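Local atomic coordinates of phenazine biosynthesis protein, PhzF family (Bacillus anthracis, PDB entry 3EDN), a protein that belongs to the PhzF family of diaminopimelate epimerase-like fold and is probably an isomerase-type enzyme. Residues Y63-P66 with G67-M70. Residues are numbered along the deposited sequence; the frame is centred on the assembly and turned at random.
Sequences YFTP and GYEM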
# COMPACT_ATOMS: atom_id res chain seq x y z
N TYR A 63 -0.47 -10.03 -3.92
CA TYR A 63 0.45 -10.96 -4.59
C TYR A 63 1.43 -10.16 -5.44
O TYR A 63 1.00 -9.33 -6.24
CB TYR A 63 -0.34 -11.86 -5.52
CG TYR A 63 -1.55 -12.57 -4.91
CD1 TYR A 63 -1.41 -13.79 -4.22
CD2 TYR A 63 -2.84 -12.07 -5.10
CE1 TYR A 63 -2.51 -14.44 -3.71
CE2 TYR A 63 -3.95 -12.72 -4.57
CZ TYR A 63 -3.79 -13.91 -3.89
OH TYR A 63 -4.89 -14.58 -3.38
N PHE A 64 2.74 -10.37 -5.26
CA PHE A 64 3.72 -9.62 -6.04
C PHE A 64 4.76 -10.53 -6.67
O PHE A 64 5.27 -11.43 -6.01
CB PHE A 64 4.48 -8.63 -5.15
CG PHE A 64 3.67 -7.47 -4.69
CD1 PHE A 64 3.78 -6.24 -5.34
CD2 PHE A 64 2.82 -7.58 -3.59
CE1 PHE A 64 3.05 -5.14 -4.92
CE2 PHE A 64 2.10 -6.49 -3.17
CZ PHE A 64 2.21 -5.26 -3.84
N THR A 65 5.08 -10.28 -7.93
CA THR A 65 6.29 -10.83 -8.53
C THR A 65 7.43 -9.88 -8.15
O THR A 65 7.21 -8.83 -7.52
CB THR A 65 6.16 -10.89 -10.05
OG1 THR A 65 6.10 -9.56 -10.56
CG2 THR A 65 4.89 -11.60 -10.43
N PRO A 66 8.68 -10.24 -8.46
CA PRO A 66 9.78 -9.32 -8.20
C PRO A 66 9.59 -7.94 -8.83
O PRO A 66 10.19 -6.97 -8.36
CB PRO A 66 10.99 -10.04 -8.81
CG PRO A 66 10.64 -11.48 -8.63
CD PRO A 66 9.17 -11.54 -8.96
N GLY A 67 8.76 -7.86 -9.86
CA GLY A 67 8.61 -6.59 -10.60
C GLY A 67 7.26 -5.89 -10.58
O GLY A 67 7.18 -4.70 -10.86
N TYR A 68 6.18 -6.60 -10.23
CA TYR A 68 4.84 -6.01 -10.31
C TYR A 68 3.83 -6.74 -9.42
O TYR A 68 4.09 -7.86 -8.96
CB TYR A 68 4.37 -5.94 -11.77
CG TYR A 68 4.21 -7.29 -12.43
CD1 TYR A 68 3.03 -8.01 -12.31
CD2 TYR A 68 5.25 -7.85 -13.16
CE1 TYR A 68 2.89 -9.25 -12.89
CE2 TYR A 68 5.12 -9.11 -13.75
CZ TYR A 68 3.93 -9.79 -13.62
OH TYR A 68 3.78 -11.03 -14.18
N GLU A 69 2.68 -6.11 -9.21
CA GLU A 69 1.59 -6.72 -8.43
C GLU A 69 0.65 -7.50 -9.33
O GLU A 69 0.27 -7.04 -10.41
CB GLU A 69 0.80 -5.65 -7.66
CG GLU A 69 -0.19 -6.27 -6.67
CD GLU A 69 -0.92 -5.25 -5.82
OE1 GLU A 69 -0.71 -4.02 -6.00
OE2 GLU A 69 -1.69 -5.69 -4.95
N MSE A 70 0.25 -8.68 -8.86
CA MSE A 70 -0.72 -9.52 -9.59
C MSE A 70 -2.06 -9.46 -8.87
O MSE A 70 -2.10 -9.45 -7.65
CB MSE A 70 -0.28 -10.99 -9.63
CG MSE A 70 1.22 -11.23 -9.65
SE MSE A 70 1.59 -13.13 -9.92
CE MSE A 70 0.81 -13.21 -11.67
O HOH W 1 -2.48 -8.31 -5.18
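T65 packs against Y68 and M70 where the chain reverses in a short beta hairpin. The hairpin joins strand 59-64 to the brief strand 69-70, in a protein of diaminopimelate epimerase-like fold. The T65 chi1 of 67° turns OG1 into the bend, as in an ST turn. There T65 OG1 accepts two backbone hydrogen bonds, one from G67 N at 3.2 Å and one from Y68 N, which lies 3.0 Å from T65 OG1. The same oxygen lies over one face of the Y68 ring, toward the rim. T65 CG2 covers this ring as well, 4.1 Å from its centroid, in a CH-pi contact. CG2 of T65 also touches M70 SE at 3.7 Å; M70 is a selenomethionine, and the two side chains cross at about a right angle.

F64 and E69 form a non-hydrogen-bonded pair. E69 CG stands anti to its backbone N (chi1 -170°) and covers the face of the F64 ring. It makes a CH-pi contact there, 4.0 Å from the centroid. The extended chain carries the carboxylate on past the rim at F64 CZ, its plane 17° from that of the ring. The carboxylate also has salt bridges to R62 and K101, which probably favour its charged form. M36, Q37 and A40 of helix 33-43 also pack on F64.

Backbone bonds tie the two arms together. T65 N donates to Y68 O at 2.8 Å, and M70 N to Y63 O at 2.8 Å. One water accepts from Y63 N and donates to M70 O and to E69 OE2, the last at 2.7 Å.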